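Local coordinates for fatty acid amide hydrolase (Candida albicans, PDB 6KVR), which belongs to the amidase signature family and probably hydrolyses monocarboxylic acid amides to monocarboxylates and ammonium, at residues A[348-353]-A[480-485]. Numbering follows the deposited sequence.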
ATOM      1  N   ARG A 348      15.385  -5.953 -24.946  1.00 29.15           N
ATOM      2  CA  ARG A 348      16.717  -6.411 -25.337  1.00 31.92           C
ATOM      3  C   ARG A 348      17.830  -5.591 -24.710  1.00 33.65           C
ATOM      4  O   ARG A 348      18.970  -6.071 -24.632  1.00 31.10           O
ATOM      5  CB  ARG A 348      16.891  -6.356 -26.861  1.00 33.87           C
ATOM      6  CG  ARG A 348      15.748  -6.935 -27.648  1.00 35.71           C
ATOM      7  CD  ARG A 348      16.057  -8.345 -28.021  1.00 40.35           C
ATOM      8  NE  ARG A 348      15.053  -8.930 -28.900  1.00 41.46           N
ATOM      9  CZ  ARG A 348      15.233 -10.076 -29.539  1.00 42.42           C
ATOM     10  NH1 ARG A 348      16.370 -10.746 -29.438  1.00 35.28           N
ATOM     11  NH2 ARG A 348      14.247 -10.567 -30.286  1.00 36.65           N
ATOM     12  N   ASP A 349      17.522  -4.366 -24.280  1.00 31.81           N
ATOM     13  CA  ASP A 349      18.489  -3.395 -23.786  1.00 33.28           C
ATOM     14  C   ASP A 349      17.686  -2.329 -23.055  1.00 32.54           C
ATOM     15  O   ASP A 349      16.793  -1.715 -23.649  1.00 33.62           O
ATOM     16  CB  ASP A 349      19.309  -2.813 -24.952  1.00 31.20           C
ATOM     17  CG  ASP A 349      20.420  -1.849 -24.506  1.00 37.41           C
ATOM     18  OD1 ASP A 349      20.154  -0.818 -23.841  1.00 33.98           O
ATOM     19  OD2 ASP A 349      21.591  -2.136 -24.830  1.00 42.46           O
ATOM     20  N   ASP A 350      17.959  -2.118 -21.767  1.00 28.31           N
ATOM     21  CA  ASP A 350      17.154  -1.172 -21.008  1.00 30.62           C
ATOM     22  C   ASP A 350      17.497   0.282 -21.315  1.00 35.17           C
ATOM     23  O   ASP A 350      16.949   1.173 -20.662  1.00 31.00           O
ATOM     24  CB  ASP A 350      17.282  -1.442 -19.507  1.00 30.27           C
ATOM     25  CG  ASP A 350      18.641  -1.048 -18.936  1.00 30.53           C
ATOM     26  OD1 ASP A 350      19.629  -0.930 -19.699  1.00 28.03           O
ATOM     27  OD2 ASP A 350      18.710  -0.865 -17.703  1.00 29.20           O
ATOM     28  N   GLY A 351      18.364   0.542 -22.295  1.00 29.90           N
ATOM     29  CA  GLY A 351      18.731   1.897 -22.637  1.00 28.08           C
ATOM     30  C   GLY A 351      19.819   2.490 -21.767  1.00 31.15           C
ATOM     31  O   GLY A 351      20.240   3.625 -22.019  1.00 32.91           O
ATOM     32  N   LEU A 352      20.283   1.765 -20.750  1.00 27.96           N
ATOM     33  CA  LEU A 352      21.336   2.227 -19.855  1.00 28.19           C
ATOM     34  C   LEU A 352      22.631   1.445 -20.008  1.00 27.25           C
ATOM     35  O   LEU A 352      23.687   2.043 -20.225  1.00 27.89           O
ATOM     36  CB  LEU A 352      20.862   2.154 -18.394  1.00 24.74           C
ATOM     37  CG  LEU A 352      19.527   2.857 -18.168  1.00 30.31           C
ATOM     38  CD1 LEU A 352      19.117   2.786 -16.720  1.00 29.93           C
ATOM     39  CD2 LEU A 352      19.610   4.309 -18.639  1.00 28.58           C
ATOM     40  N   VAL A 353      22.580   0.118 -19.886  1.00 25.66           N
ATOM     41  CA  VAL A 353      23.773  -0.716 -19.904  1.00 24.83           C
ATOM     42  C   VAL A 353      23.530  -1.893 -20.844  1.00 26.80           C
ATOM     43  O   VAL A 353      22.660  -2.738 -20.587  1.00 24.61           O
ATOM     44  CB  VAL A 353      24.164  -1.206 -18.496  1.00 26.62           C
ATOM     45  CG1 VAL A 353      25.430  -2.064 -18.556  1.00 17.69           C
ATOM     46  CG2 VAL A 353      24.376  -0.016 -17.535  1.00 24.50           C
ATOM     47  N   ASN A 480      25.917  -2.212 -11.454  1.00 25.14           N
ATOM     48  CA  ASN A 480      24.689  -1.726 -12.067  1.00 22.09           C
ATOM     49  C   ASN A 480      23.518  -2.641 -11.727  1.00 21.30           C
ATOM     50  O   ASN A 480      23.504  -3.815 -12.125  1.00 22.41           O
ATOM     51  CB  ASN A 480      24.845  -1.634 -13.581  1.00 21.87           C
ATOM     52  CG  ASN A 480      23.529  -1.429 -14.269  1.00 20.29           C
ATOM     53  OD1 ASN A 480      22.764  -0.544 -13.898  1.00 23.29           O
ATOM     54  ND2 ASN A 480      23.233  -2.267 -15.244  1.00 22.48           N
ATOM     55  N   TRP A 481      22.513  -2.088 -11.053  1.00 17.50           N
ATOM     56  CA  TRP A 481      21.290  -2.814 -10.719  1.00 21.68           C
ATOM     57  C   TRP A 481      20.106  -2.514 -11.663  1.00 25.38           C
ATOM     58  O   TRP A 481      18.975  -2.943 -11.382  1.00 24.48           O
ATOM     59  CB  TRP A 481      20.857  -2.472  -9.295  1.00 20.18           C
ATOM     60  CG  TRP A 481      21.833  -2.747  -8.196  1.00 23.83           C
ATOM     61  CD1 TRP A 481      23.117  -3.214  -8.308  1.00 20.49           C
ATOM     62  CD2 TRP A 481      21.598  -2.543  -6.795  1.00 26.66           C
ATOM     63  NE1 TRP A 481      23.690  -3.320  -7.059  1.00 22.91           N
ATOM     64  CE2 TRP A 481      22.781  -2.913  -6.115  1.00 27.10           C
ATOM     65  CE3 TRP A 481      20.498  -2.089  -6.052  1.00 24.71           C
ATOM     66  CZ2 TRP A 481      22.891  -2.864  -4.722  1.00 24.31           C
ATOM     67  CZ3 TRP A 481      20.611  -2.029  -4.665  1.00 25.78           C
ATOM     68  CH2 TRP A 481      21.804  -2.422  -4.018  1.00 25.25           C
ATOM     69  N   SER A 482      20.327  -1.775 -12.755  1.00 18.54           N
ATOM     70  CA  SER A 482      19.198  -1.207 -13.492  1.00 25.07           C
ATOM     71  C   SER A 482      18.201  -2.273 -13.953  1.00 22.47           C
ATOM     72  O   SER A 482      16.989  -2.008 -13.990  1.00 22.86           O
ATOM     73  CB  SER A 482      19.705  -0.398 -14.694  1.00 26.00           C
ATOM     74  OG  SER A 482      20.414  -1.233 -15.597  1.00 22.77           O
ATOM     75  N   TYR A 483      18.676  -3.486 -14.273  1.00 18.81           N
ATOM     76  CA  TYR A 483      17.792  -4.499 -14.840  1.00 21.35           C
ATOM     77  C   TYR A 483      16.831  -5.076 -13.802  1.00 23.11           C
ATOM     78  O   TYR A 483      15.722  -5.496 -14.162  1.00 22.60           O
ATOM     79  CB  TYR A 483      18.625  -5.598 -15.519  1.00 23.44           C
ATOM     80  CG  TYR A 483      19.052  -5.173 -16.911  1.00 22.66           C
ATOM     81  CD1 TYR A 483      18.169  -5.255 -17.986  1.00 23.50           C
ATOM     82  CD2 TYR A 483      20.305  -4.607 -17.134  1.00 24.26           C
ATOM     83  CE1 TYR A 483      18.550  -4.830 -19.254  1.00 23.49           C
ATOM     84  CE2 TYR A 483      20.690  -4.178 -18.387  1.00 21.29           C
ATOM     85  CZ  TYR A 483      19.817  -4.294 -19.443  1.00 25.01           C
ATOM     86  OH  TYR A 483      20.212  -3.862 -20.687  1.00 28.51           O
ATOM     87  N   THR A 484      17.208  -5.088 -12.520  1.00 20.74           N
ATOM     88  CA  THR A 484      16.284  -5.519 -11.468  1.00 19.43           C
ATOM     89  C   THR A 484      15.612  -4.352 -10.761  1.00 23.87           C
ATOM     90  O   THR A 484      14.423  -4.439 -10.420  1.00 20.38           O
ATOM     91  CB  THR A 484      16.987  -6.369 -10.406  1.00 24.39           C
ATOM     92  OG1 THR A 484      18.233  -5.752 -10.046  1.00 22.58           O
ATOM     93  CG2 THR A 484      17.212  -7.815 -10.887  1.00 20.74           C
ATOM     94  N   SER A 485      16.341  -3.254 -10.539  1.00 20.15           N
ATOM     95  CA  SER A 485      15.782  -2.183  -9.730  1.00 23.91           C
ATOM     96  C   SER A 485      14.596  -1.512 -10.412  1.00 23.80           C
ATOM     97  O   SER A 485      13.766  -0.913  -9.722  1.00 23.78           O
ATOM     98  CB  SER A 485      16.859  -1.150  -9.385  1.00 24.46           C
ATOM     99  OG  SER A 485      17.289  -0.442 -10.533  1.00 25.31           O
TER
HETATM  100  O   HOH W   1      16.362  -0.540 -16.211  1.00 27.22           O
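An Asx turn at D350 shapes loop 348-353, which follows a strand of the central amidase-fold sheet and packs against the start of helix 482-490. D350 CG lies between its backbone N and carbonyl carbon (chi1 72°). This places the carboxylate over one face of the Y483 ring. The two planes are 21° apart, and CG stands 3.5 Å above the ring plane, offset toward the rim. The Y483 hydroxyl plugs into the loop backbone. D350 N donates to Y483 OH at 3.0 Å in a nearly straight bond (170°). Y483 OH in turn donates to V353 O, 2.7 Å away, which lies at the ring edge and in its plane. These two bonds hold the end of the ring in place. D350 OD1 gathers the loop: V353 N meets its syn lone pair, and L352 N comes from above the carboxylate plane. D350 OD2 faces S482 OG at 2.7 Å; N480 OD1 competes for the same hydroxyl proton. V353 and N480 meet tip to tip, CG2 against ND2. Helix 385-397 borders L352 and S482. A water donates to both D350 OD2 (2.8 Å) and S482 O (2.7 Å).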